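Local coordinates for protein citrate lyase (Yersinia pestis, PDB 3QLL) that probably acts as a magnesium-dependent lyase related to the citrate lyase beta subunit, at residues F50-T54 with I72-V78; P103-N109 with P130-P136; T158-I164 with P181-I187; S175-A179 with A216-I222. All blocks are in the same frame, centred on the assembly; numbering follows the deposited sequence.

Contact 1: residues F50-T54 with I72-V78; sequences FTPAT and IDLEDSV
D73, bridged to P52 across the first two strands of a TIM barrel, has its carboxylate gripped from several directions. OD1 accepts the backbone N-H of E75 (E75 N to D73 OD1 3.1 Å), closing an Asx turn, and it also forms a salt bridge with R107, a residue predicted to bind substrate. OD2 accepts from the hydroxyl of S77, with OG of S77 2.8 Å from OD2 of D73. Both donors of segment 72-78 come from above the carboxylate plane, and together with R107 they should fix its rotation. CG lies anti to the backbone N (chi1 -172°), which turns the carboxylate toward the loop that follows the strand. The main chain of D73 is equally occupied: its N bonds to O of T51 at 2.8 Å, and its O receives N of A53 at 3.2 Å. A53 is small enough to sit close to the outer layer, its CB 4.0 Å from CG2 of I72 and equally near CD2 of L74, and A86 of helix 83-91 packs on A53 and L74. P52 has no N-H to satisfy and gives its ring to S77, with CB of P52 3.3 Å from OG of S77.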
loop_
_atom_site.group_PDB
_atom_site.type_symbol
_atom_site.label_atom_id
_atom_site.label_comp_id
_atom_site.label_asym_id
_atom_site.label_seq_id
_atom_site.Cartn_x
_atom_site.Cartn_y
_atom_site.Cartn_z
ATOM N N PHE A 50 -3.283 4.514 28.132
ATOM C CA PHE A 50 -4.463 5.374 28.206
ATOM C C PHE A 50 -5.152 5.134 29.541
ATOM O O PHE A 50 -5.508 4.013 29.855
ATOM C CB PHE A 50 -5.455 5.081 27.067
ATOM C CG PHE A 50 -5.032 5.581 25.724
ATOM C CD1 PHE A 50 -5.152 6.930 25.396
ATOM C CD2 PHE A 50 -4.543 4.697 24.757
ATOM C CE1 PHE A 50 -4.777 7.388 24.146
ATOM C CE2 PHE A 50 -4.174 5.156 23.493
ATOM C CZ PHE A 50 -4.288 6.502 23.194
ATOM N N THR A 51 -5.328 6.188 30.325
ATOM C CA THR A 51 -6.237 6.110 31.457
ATOM C C THR A 51 -7.189 7.314 31.473
ATOM O O THR A 51 -6.763 8.472 31.353
ATOM C CB THR A 51 -5.455 6.040 32.810
ATOM O OG1 THR A 51 -4.483 7.093 32.879
ATOM C CG2 THR A 51 -4.727 4.719 32.915
ATOM N N PRO A 52 -8.488 7.030 31.632
ATOM C CA PRO A 52 -9.538 8.050 31.648
ATOM C C PRO A 52 -9.303 8.995 32.801
ATOM O O PRO A 52 -8.804 8.561 33.844
ATOM C CB PRO A 52 -10.821 7.246 31.845
ATOM C CG PRO A 52 -10.373 5.938 32.424
ATOM C CD PRO A 52 -9.031 5.676 31.812
ATOM N N ALA A 53 -9.653 10.261 32.634
ATOM C CA ALA A 53 -9.394 11.223 33.685
ATOM C C ALA A 53 -10.166 10.775 34.908
ATOM O O ALA A 53 -9.646 10.849 36.013
ATOM C CB ALA A 53 -9.780 12.626 33.261
ATOM N N THR A 54 -11.362 10.241 34.703
ATOM C CA THR A 54 -12.185 9.691 35.792
ATOM C C THR A 54 -11.490 8.483 36.469
ATOM O O THR A 54 -10.992 7.597 35.766
ATOM C CB THR A 54 -13.562 9.251 35.235
ATOM O OG1 THR A 54 -13.397 8.689 33.923
ATOM C CG2 THR A 54 -14.501 10.439 35.147
ATOM N N ILE A 72 -3.410 10.676 30.034
ATOM C CA ILE A 72 -4.683 11.053 30.589
ATOM C C ILE A 72 -5.654 11.316 29.467
ATOM O O ILE A 72 -5.399 12.169 28.602
ATOM C CB ILE A 72 -4.550 12.310 31.465
ATOM C CG1 ILE A 72 -3.440 12.146 32.495
ATOM C CG2 ILE A 72 -5.902 12.676 32.098
ATOM C CD1 ILE A 72 -3.106 13.425 33.179
ATOM N N ASP A 73 -6.766 10.596 29.491
ATOM C CA ASP A 73 -7.666 10.594 28.354
ATOM C C ASP A 73 -8.944 11.358 28.650
ATOM O O ASP A 73 -9.682 11.005 29.562
ATOM C CB ASP A 73 -7.964 9.150 27.919
ATOM C CG ASP A 73 -8.749 9.077 26.625
ATOM O OD1 ASP A 73 -8.586 9.966 25.743
ATOM O OD2 ASP A 73 -9.438 8.054 26.452
ATOM N N LEU A 74 -9.235 12.343 27.800
ATOM C CA LEU A 74 -10.479 13.098 27.873
ATOM C C LEU A 74 -11.506 12.628 26.856
ATOM O O LEU A 74 -12.620 13.138 26.833
ATOM C CB LEU A 74 -10.217 14.583 27.668
ATOM C CG LEU A 74 -9.330 15.283 28.695
ATOM C CD1 LEU A 74 -9.090 16.725 28.250
ATOM C CD2 LEU A 74 -9.922 15.174 30.137
ATOM N N GLU A 75 -11.132 11.694 25.986
ATOM C CA GLU A 75 -11.981 11.377 24.841
ATOM C C GLU A 75 -12.859 10.142 25.065
ATOM O O GLU A 75 -13.758 10.161 25.892
ATOM C CB GLU A 75 -11.182 11.198 23.555
ATOM C CG GLU A 75 -12.063 11.330 22.327
ATOM C CD GLU A 75 -11.340 10.914 21.084
ATOM O OE1 GLU A 75 -10.234 10.376 21.252
ATOM O OE2 GLU A 75 -11.849 11.142 19.955
ATOM N N ASP A 76 -12.553 9.057 24.350
ATOM C CA ASP A 76 -13.513 7.964 24.130
ATOM C C ASP A 76 -13.804 7.147 25.373
ATOM O O ASP A 76 -14.836 6.494 25.458
ATOM C CB ASP A 76 -13.087 7.058 22.958
ATOM C CG ASP A 76 -13.624 7.548 21.604
ATOM O OD1 ASP A 76 -14.628 8.295 21.594
ATOM O OD2 ASP A 76 -13.039 7.201 20.548
ATOM N N SER A 77 -12.916 7.222 26.353
ATOM C CA SER A 77 -13.154 6.549 27.622
ATOM C C SER A 77 -14.061 7.392 28.537
ATOM O O SER A 77 -14.739 6.863 29.415
ATOM C CB SER A 77 -11.814 6.254 28.299
ATOM O OG SER A 77 -11.097 7.447 28.562
ATOM N N VAL A 78 -14.077 8.699 28.310
ATOM C CA VAL A 78 -14.907 9.624 29.073
ATOM C C VAL A 78 -16.255 9.835 28.381
ATOM O O VAL A 78 -16.306 10.162 27.196
ATOM C CB VAL A 78 -14.212 10.988 29.250
ATOM C CG1 VAL A 78 -15.063 11.886 30.124
ATOM C CG2 VAL A 78 -12.855 10.807 29.876
#

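Contact 2: residues P103-N109 with P130-P136; sequences PLALRIN and PDYLVLP
R107 lays the aliphatic part of its side chain across V134 and P136, its CB 3.8 Å from CB of V134 and its CG 4.1 Å from CD of P136. With CG anti to the backbone N (chi1 176°), the chain runs on past these two before it bends at chi3 toward D73. Predicted to bind substrate, R107 has an apolar bed for its stem and an acid for its NE. A105, one step back on the same face, sets its methyl CB 3.7 Å from CB of Y132, whose ring has CB of P103 at its edge. L106 points to the other face, where its CB meets CG of P130 at 3.6 Å. Backbone hydrogen bonds between the parallel strands hold this register, among them L106 N to Y132 O at 2.7 Å and V134 N to L106 O at 2.8 Å. At the start a side chain takes over: OD2 of D131 uses its anti lone pair to accept N of L104 at 2.8 Å, in a nearly straight bond (162°). The two strands belong to a beta-alpha-beta unit whose helix 114-125 packs on L106 and I108, while strand 69-73 flanks 104-107 and strand 159-164 flanks 132-135.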
loop_
_atom_site.group_PDB
_atom_site.type_symbol
_atom_site.label_atom_id
_atom_site.label_comp_id
_atom_site.label_asym_id
_atom_site.label_seq_id
_atom_site.Cartn_x
_atom_site.Cartn_y
_atom_site.Cartn_z
ATOM N N PRO A 103 7.122 11.199 32.425
ATOM C CA PRO A 103 6.501 12.029 31.383
ATOM C C PRO A 103 5.001 11.758 31.241
ATOM O O PRO A 103 4.541 10.619 31.414
ATOM C CB PRO A 103 7.252 11.619 30.119
ATOM C CG PRO A 103 7.661 10.221 30.366
ATOM C CD PRO A 103 7.942 10.119 31.850
ATOM N N LEU A 104 4.251 12.818 30.958
ATOM C CA LEU A 104 2.807 12.757 30.999
ATOM C C LEU A 104 2.221 13.180 29.663
ATOM O O LEU A 104 2.673 14.153 29.056
ATOM C CB LEU A 104 2.301 13.679 32.096
ATOM C CG LEU A 104 0.817 13.592 32.422
ATOM C CD1 LEU A 104 0.473 12.185 32.866
ATOM C CD2 LEU A 104 0.486 14.580 33.513
ATOM N N ALA A 105 1.209 12.458 29.203
ATOM C CA ALA A 105 0.541 12.805 27.948
ATOM C C ALA A 105 -0.905 13.163 28.223
ATOM O O ALA A 105 -1.489 12.700 29.210
ATOM C CB ALA A 105 0.630 11.645 26.936
ATOM N N LEU A 106 -1.470 14.035 27.400
ATOM C CA LEU A 106 -2.898 14.323 27.515
ATOM C C LEU A 106 -3.584 14.197 26.155
ATOM O O LEU A 106 -3.333 14.976 25.263
ATOM C CB LEU A 106 -3.113 15.735 28.070
ATOM C CG LEU A 106 -4.553 16.245 28.173
ATOM C CD1 LEU A 106 -5.417 15.518 29.230
ATOM C CD2 LEU A 106 -4.553 17.748 28.437
ATOM N N ARG A 107 -4.504 13.254 26.026
ATOM C CA ARG A 107 -5.338 13.226 24.851
ATOM C C ARG A 107 -6.608 14.035 25.058
ATOM O O ARG A 107 -7.513 13.654 25.837
ATOM C CB ARG A 107 -5.699 11.803 24.461
ATOM C CG ARG A 107 -6.657 11.807 23.283
ATOM C CD ARG A 107 -6.785 10.438 22.666
ATOM N NE ARG A 107 -7.690 9.582 23.439
ATOM C CZ ARG A 107 -8.075 8.373 23.043
ATOM N NH1 ARG A 107 -7.583 7.835 21.936
ATOM N NH2 ARG A 107 -8.886 7.667 23.800
ATOM N N ILE A 108 -6.687 15.152 24.344
ATOM C CA ILE A 108 -7.887 15.979 24.383
ATOM C C ILE A 108 -8.876 15.437 23.395
ATOM O O ILE A 108 -8.572 14.547 22.607
ATOM C CB ILE A 108 -7.576 17.433 24.042
ATOM C CG1 ILE A 108 -6.987 17.527 22.635
ATOM C CG2 ILE A 108 -6.586 18.002 25.032
ATOM C CD1 ILE A 108 -6.681 18.925 22.193
ATOM N N ASN A 109 -10.071 15.982 23.429
ATOM C CA ASN A 109 -11.059 15.640 22.433
ATOM C C ASN A 109 -10.756 16.284 21.067
ATOM O O ASN A 109 -9.900 17.180 20.939
ATOM C CB ASN A 109 -12.441 16.040 22.921
ATOM C CG ASN A 109 -12.867 15.236 24.157
ATOM O OD1 ASN A 109 -13.492 14.181 24.017
ATOM N ND2 ASN A 109 -12.547 15.741 25.365
ATOM N N PRO A 130 0.769 19.408 29.420
ATOM C CA PRO A 130 1.427 18.101 29.505
ATOM C C PRO A 130 2.673 18.083 28.646
ATOM O O PRO A 130 2.838 18.973 27.814
ATOM C CB PRO A 130 0.390 17.152 28.905
ATOM C CG PRO A 130 -0.305 18.020 27.869
ATOM C CD PRO A 130 -0.383 19.398 28.500
ATOM N N ASP A 131 3.528 17.096 28.851
ATOM C CA ASP A 131 4.680 16.939 27.989
ATOM C C ASP A 131 4.279 16.579 26.561
ATOM O O ASP A 131 4.957 16.937 25.612
ATOM C CB ASP A 131 5.613 15.863 28.545
ATOM C CG ASP A 131 5.941 16.090 29.992
ATOM O OD1 ASP A 131 6.549 17.137 30.288
ATOM O OD2 ASP A 131 5.541 15.260 30.835
ATOM N N TYR A 132 3.192 15.819 26.424
ATOM C CA TYR A 132 2.678 15.379 25.147
ATOM C C TYR A 132 1.218 15.706 25.056
ATOM O O TYR A 132 0.442 15.342 25.930
ATOM C CB TYR A 132 2.874 13.877 24.949
ATOM C CG TYR A 132 4.304 13.453 24.862
ATOM C CD1 TYR A 132 5.076 13.741 23.736
ATOM C CD2 TYR A 132 4.909 12.799 25.926
ATOM C CE1 TYR A 132 6.395 13.347 23.669
ATOM C CE2 TYR A 132 6.230 12.407 25.878
ATOM C CZ TYR A 132 6.970 12.683 24.748
ATOM O OH TYR A 132 8.281 12.278 24.710
ATOM N N LEU A 133 0.836 16.410 24.003
ATOM C CA LEU A 133 -0.552 16.646 23.718
ATOM C C LEU A 133 -0.970 15.683 22.615
ATOM O O LEU A 133 -0.466 15.750 21.509
ATOM C CB LEU A 133 -0.772 18.088 23.265
ATOM C CG LEU A 133 -2.274 18.365 23.208
ATOM C CD1 LEU A 133 -2.907 18.050 24.566
ATOM C CD2 LEU A 133 -2.591 19.766 22.758
ATOM N N VAL A 134 -1.879 14.770 22.921
ATOM C CA VAL A 134 -2.293 13.741 21.975
ATOM C C VAL A 134 -3.602 14.155 21.298
ATOM O O VAL A 134 -4.608 14.365 21.953
ATOM C CB VAL A 134 -2.451 12.346 22.665
ATOM C CG1 VAL A 134 -2.811 11.261 21.666
ATOM C CG2 VAL A 134 -1.175 11.982 23.400
ATOM N N LEU A 135 -3.551 14.346 19.985
ATOM C CA LEU A 135 -4.700 14.824 19.234
ATOM C C LEU A 135 -5.368 13.697 18.438
ATOM O O LEU A 135 -4.751 13.148 17.513
ATOM C CB LEU A 135 -4.274 15.944 18.289
ATOM C CG LEU A 135 -5.443 16.498 17.475
ATOM C CD1 LEU A 135 -6.369 17.269 18.432
ATOM C CD2 LEU A 135 -4.958 17.348 16.275
ATOM N N PRO A 136 -6.629 13.363 18.766
ATOM C CA PRO A 136 -7.388 12.326 18.055
ATOM C C PRO A 136 -7.793 12.780 16.679
ATOM O O PRO A 136 -7.903 13.993 16.417
ATOM C CB PRO A 136 -8.661 12.155 18.915
ATOM C CG PRO A 136 -8.818 13.405 19.579
ATOM C CD PRO A 136 -7.434 13.966 19.835
#

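Contact 3: residues T158-I164 with P181-I187; sequences TRLIGII and PKLAGLI
R159 crosses the start of the strand pair and wraps round the turn before L183. Its CB rests 3.5 Å from O of K182, CG stays near the same oxygen, and CD passes 4.0 Å from CB of A184. A bend at chi3 (71°) sets NE nearest CB of A184, at the guanidinium's edge, with O of K182 over one face. At the tip, NH2 comes within 3.1 Å of O of P181 and about as near O of L183. Beyond this rim backbone bonds join the parallel barrel strands, such as A184 N to L160 O at 2.8 Å and I187 N to G162 O at 2.9 Å. Between them the register slips by one residue, a beta bulge. G185 suits it: at phi 159° a CB would press against the preceding carbonyl oxygen. Glycine also suits position 162, since CD2 of L186 lies 3.6 Å from CA of G162, where a CB would collide. CG2 of I161 and CD1 of I187 meet at 3.7 Å, the side chains crossing at about a right angle. The chemistry is divided: an apolar interior stitched by main-chain bonds, and a rim where backbone carbonyls probably ease the charge of R159.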
loop_
_atom_site.group_PDB
_atom_site.type_symbol
_atom_site.label_atom_id
_atom_site.label_comp_id
_atom_site.label_asym_id
_atom_site.label_seq_id
_atom_site.Cartn_x
_atom_site.Cartn_y
_atom_site.Cartn_z
ATOM N N THR A 158 5.995 21.884 24.928
ATOM C CA THR A 158 5.037 20.795 24.784
ATOM C C THR A 158 5.082 20.201 23.376
ATOM O O THR A 158 4.934 20.914 22.383
ATOM C CB THR A 158 3.620 21.262 25.062
ATOM O OG1 THR A 158 3.472 21.601 26.446
ATOM C CG2 THR A 158 2.640 20.166 24.671
ATOM N N ARG A 159 5.243 18.894 23.301
ATOM C CA ARG A 159 5.332 18.223 22.024
ATOM C C ARG A 159 4.019 17.553 21.671
ATOM O O ARG A 159 3.190 17.309 22.563
ATOM C CB ARG A 159 6.498 17.228 22.016
ATOM C CG ARG A 159 7.847 17.920 22.070
ATOM C CD ARG A 159 8.966 16.906 21.920
ATOM N NE ARG A 159 9.057 16.369 20.558
ATOM C CZ ARG A 159 9.754 16.931 19.581
ATOM N NH1 ARG A 159 10.388 18.076 19.813
ATOM N NH2 ARG A 159 9.792 16.373 18.367
ATOM N N LEU A 160 3.826 17.291 20.373
ATOM C CA LEU A 160 2.567 16.760 19.879
ATOM C C LEU A 160 2.647 15.303 19.496
ATOM O O LEU A 160 3.685 14.814 19.080
ATOM C CB LEU A 160 2.069 17.568 18.671
ATOM C CG LEU A 160 1.973 19.067 18.873
ATOM C CD1 LEU A 160 1.411 19.746 17.627
ATOM C CD2 LEU A 160 1.108 19.324 20.094
ATOM N N ILE A 161 1.544 14.602 19.679
ATOM C CA ILE A 161 1.366 13.274 19.127
ATOM C C ILE A 161 0.043 13.249 18.357
ATOM O O ILE A 161 -1.014 13.536 18.929
ATOM C CB ILE A 161 1.299 12.186 20.247
ATOM C CG1 ILE A 161 2.561 12.207 21.108
ATOM C CG2 ILE A 161 1.085 10.811 19.634
ATOM C CD1 ILE A 161 3.816 11.773 20.401
ATOM N N GLY A 162 0.083 12.877 17.078
ATOM C CA GLY A 162 -1.136 12.785 16.289
ATOM C C GLY A 162 -1.633 11.341 16.236
ATOM O O GLY A 162 -0.831 10.404 16.340
ATOM N N ILE A 163 -2.948 11.148 16.196
ATOM C CA ILE A 163 -3.506 9.804 16.002
ATOM C C ILE A 163 -4.046 9.684 14.578
ATOM O O ILE A 163 -4.935 10.444 14.175
ATOM C CB ILE A 163 -4.626 9.475 16.998
ATOM C CG1 ILE A 163 -4.118 9.587 18.431
ATOM C CG2 ILE A 163 -5.218 8.082 16.723
ATOM C CD1 ILE A 163 -5.177 9.236 19.449
ATOM N N ILE A 164 -3.557 8.684 13.851
ATOM C CA ILE A 164 -4.055 8.379 12.536
ATOM C C ILE A 164 -5.103 7.266 12.676
ATOM O O ILE A 164 -4.771 6.111 12.867
ATOM C CB ILE A 164 -2.903 7.952 11.613
ATOM C CG1 ILE A 164 -1.818 9.035 11.629
ATOM C CG2 ILE A 164 -3.315 7.782 10.165
ATOM C CD1 ILE A 164 -2.215 10.344 10.933
ATOM N N PRO A 181 8.002 20.420 13.493
ATOM C CA PRO A 181 9.102 19.861 14.316
ATOM C C PRO A 181 8.586 19.450 15.686
ATOM O O PRO A 181 9.220 18.661 16.380
ATOM C CB PRO A 181 10.074 21.033 14.464
ATOM C CG PRO A 181 9.821 21.884 13.280
ATOM C CD PRO A 181 8.381 21.697 12.860
ATOM N N LYS A 182 7.543 20.124 16.151
ATOM C CA LYS A 182 6.974 19.770 17.441
ATOM C C LYS A 182 6.301 18.390 17.499
ATOM O O LYS A 182 6.107 17.847 18.586
ATOM C CB LYS A 182 6.029 20.860 17.914
ATOM C CG LYS A 182 6.846 21.909 18.626
ATOM C CD LYS A 182 6.113 23.194 18.870
ATOM C CE LYS A 182 5.068 23.034 19.947
ATOM N NZ LYS A 182 4.758 24.336 20.594
ATOM N N LEU A 183 5.956 17.831 16.342
ATOM C CA LEU A 183 5.406 16.472 16.267
ATOM C C LEU A 183 6.466 15.473 16.704
ATOM O O LEU A 183 7.593 15.522 16.212
ATOM C CB LEU A 183 4.945 16.155 14.851
ATOM C CG LEU A 183 4.367 14.761 14.636
ATOM C CD1 LEU A 183 3.140 14.652 15.502
ATOM C CD2 LEU A 183 4.022 14.540 13.173
ATOM N N ALA A 184 6.135 14.624 17.671
ATOM C CA ALA A 184 7.114 13.704 18.253
ATOM C C ALA A 184 6.800 12.225 18.028
ATOM O O ALA A 184 7.528 11.368 18.473
ATOM C CB ALA A 184 7.249 13.976 19.763
ATOM N N GLY A 185 5.742 11.942 17.286
ATOM C CA GLY A 185 5.315 10.580 17.045
ATOM C C GLY A 185 3.858 10.513 16.619
ATOM O O GLY A 185 3.077 11.453 16.815
ATOM N N LEU A 186 3.498 9.397 15.999
ATOM C CA LEU A 186 2.124 9.143 15.599
ATOM C C LEU A 186 1.637 7.781 16.157
ATOM O O LEU A 186 2.319 6.759 16.026
ATOM C CB LEU A 186 2.011 9.159 14.083
ATOM C CG LEU A 186 2.225 10.508 13.397
ATOM C CD1 LEU A 186 2.234 10.326 11.881
ATOM C CD2 LEU A 186 1.116 11.529 13.823
ATOM N N ILE A 187 0.431 7.772 16.697
ATOM C CA ILE A 187 -0.210 6.568 17.148
ATOM C C ILE A 187 -1.189 6.075 16.051
ATOM O O ILE A 187 -1.828 6.880 15.371
ATOM C CB ILE A 187 -0.991 6.804 18.481
ATOM C CG1 ILE A 187 -0.033 7.240 19.589
ATOM C CG2 ILE A 187 -1.742 5.563 18.909
ATOM C CD1 ILE A 187 -0.718 7.769 20.816
#

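Contact 4: residues S175-A179 with A216-I222; sequences SIAAA and ACAMNGI
A177, near the end of helix 173-177, presses its methyl group into the last turn of helix 203-220. CB of A177 lies 3.9 Å from CB of A216 and 3.5 Å from O of the same residue, a close approach that the small alanine side chains suit. The third wall of this tight part is the amide of N220. Its CG stands beside the backbone N and anti to the carbonyl carbon (chi1 -74°), which folds the side chain back along its own helix, so that ND2 donates to O of A216 at 2.9 Å. That bond occupies the amide while its carbon and nitrogen lie against the neighbouring helix, CG of N220 being 3.1 Å from O of A177. On the buried flank CD1 of I222 stays 4.4 Å from CB of A177, and I222 goes on to L183 of the barrel. No hydrogen bond crosses between the segments.

The looser side begins at A178, which is exposed and brings its CB to 3.4 Å from OD1 of N220. G221 lies at the surface, where its positive phi (74°) belongs to a Schellman motif: I222 N returns to O of C217 at 3.0 Å. The same oxygen also takes N of N220, of the last helical turn, from the opposite face of its plane. Farther round the helix, A218 and selenomethionine M219 pack on D196 and N171 of a second subunit. The amide N-H of N220 is thus spent inside its own helix, and the two outer-layer helices of the TIM barrel meet here by van der Waals contact.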
loop_
_atom_site.group_PDB
_atom_site.type_symbol
_atom_site.label_atom_id
_atom_site.label_comp_id
_atom_site.label_asym_id
_atom_site.label_seq_id
_atom_site.Cartn_x
_atom_site.Cartn_y
_atom_site.Cartn_z
ATOM N N SER A 175 1.953 14.134 4.678
ATOM C CA SER A 175 1.991 15.551 5.003
ATOM C C SER A 175 1.821 15.828 6.507
ATOM O O SER A 175 2.366 16.829 6.975
ATOM C CB SER A 175 0.961 16.329 4.161
ATOM O OG SER A 175 -0.376 16.207 4.574
ATOM N N ILE A 176 1.040 15.010 7.227
ATOM C CA ILE A 176 0.894 15.099 8.697
ATOM C C ILE A 176 2.213 14.854 9.452
ATOM O O ILE A 176 2.515 15.534 10.432
ATOM C CB ILE A 176 -0.199 14.111 9.199
ATOM C CG1 ILE A 176 -1.560 14.610 8.721
ATOM C CG2 ILE A 176 -0.137 13.917 10.729
ATOM C CD1 ILE A 176 -2.689 13.583 8.816
ATOM N N ALA A 177 2.932 13.802 9.052
ATOM C CA ALA A 177 4.220 13.431 9.681
ATOM C C ALA A 177 5.297 14.495 9.463
ATOM O O ALA A 177 6.217 14.598 10.251
ATOM C CB ALA A 177 4.702 12.073 9.182
ATOM N N ALA A 178 5.105 15.341 8.450
ATOM C CA ALA A 178 6.057 16.383 8.114
ATOM C C ALA A 178 5.533 17.764 8.574
ATOM O O ALA A 178 6.118 18.818 8.239
ATOM C CB ALA A 178 6.336 16.385 6.602
ATOM N N ALA A 179 4.437 17.761 9.329
ATOM C CA ALA A 179 3.691 19.023 9.579
ATOM C C ALA A 179 4.430 20.084 10.403
ATOM O O ALA A 179 4.206 21.265 10.218
ATOM C CB ALA A 179 2.330 18.707 10.237
ATOM N N ALA A 216 5.969 6.916 6.892
ATOM C CA ALA A 216 5.832 8.355 7.042
ATOM C C ALA A 216 6.570 8.845 8.287
ATOM O O ALA A 216 7.304 9.852 8.246
ATOM C CB ALA A 216 4.337 8.750 7.087
ATOM N N CYS A 217 6.442 8.083 9.369
ATOM C CA CYS A 217 7.191 8.337 10.607
ATOM C C CYS A 217 8.700 8.297 10.419
ATOM O O CYS A 217 9.404 9.267 10.794
ATOM C CB CYS A 217 6.764 7.332 11.705
ATOM S SG CYS A 217 5.024 7.740 12.256
ATOM N N ALA A 218 9.185 7.201 9.821
ATOM C CA ALA A 218 10.621 6.959 9.594
ATOM C C ALA A 218 11.275 8.040 8.754
ATOM O O ALA A 218 12.423 8.416 8.964
ATOM C CB ALA A 218 10.826 5.584 8.938
HETATM N N MSE A 219 10.507 8.533 7.799
HETATM C CA MSE A 219 10.881 9.604 6.900
HETATM C C MSE A 219 11.060 10.958 7.628
HETATM O O MSE A 219 11.816 11.820 7.210
HETATM C CB MSE A 219 9.728 9.732 5.921
HETATM C CG MSE A 219 9.736 10.981 5.128
HETATM SE SE MSE A 219 10.908 10.564 3.647
HETATM C CE MSE A 219 9.572 10.549 2.260
ATOM N N ASN A 220 10.357 11.126 8.734
ATOM C CA ASN A 220 10.374 12.389 9.458
ATOM C C ASN A 220 11.088 12.306 10.801
ATOM O O ASN A 220 11.104 13.282 11.573
ATOM C CB ASN A 220 8.935 12.919 9.631
ATOM C CG ASN A 220 8.390 13.467 8.362
ATOM O OD1 ASN A 220 8.814 14.526 7.901
ATOM N ND2 ASN A 220 7.495 12.715 7.734
ATOM N N GLY A 221 11.705 11.157 11.062
ATOM C CA GLY A 221 12.527 10.983 12.234
ATOM C C GLY A 221 11.694 10.856 13.511
ATOM O O GLY A 221 12.146 11.249 14.594
ATOM N N ILE A 222 10.473 10.328 13.407
ATOM C CA ILE A 222 9.643 10.122 14.607
ATOM C C ILE A 222 9.199 8.663 14.750
ATOM O O ILE A 222 9.013 7.954 13.756
ATOM C CB ILE A 222 8.361 11.056 14.600
ATOM C CG1 ILE A 222 7.421 10.685 13.443
ATOM C CG2 ILE A 222 8.749 12.562 14.568
ATOM C CD1 ILE A 222 6.280 11.662 13.228
#

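Contacts 1, 2 and 3 pair successive strands of one barrel sheet: strand 69-73 of contact 1 lies beside 104-107 of contact 2, and 132-135 of contact 2 beside 159-164 of contact 3. Contact 4 belongs to the helical layer outside and touches contact 3, through L183 and L186. Contacts 2 and 3 lie deeper in the chain, each centred about 8 Å from its centre; contact 1 is partly buried, and contact 4, though buried, is peripheral. Charge gathers between contacts 1 and 2, near the predicted substrate and magnesium residues. Contact 3 has an apolar core with its arginine at one rim, whereas contact 4, away from those sites, lacks any polar bond between its segments.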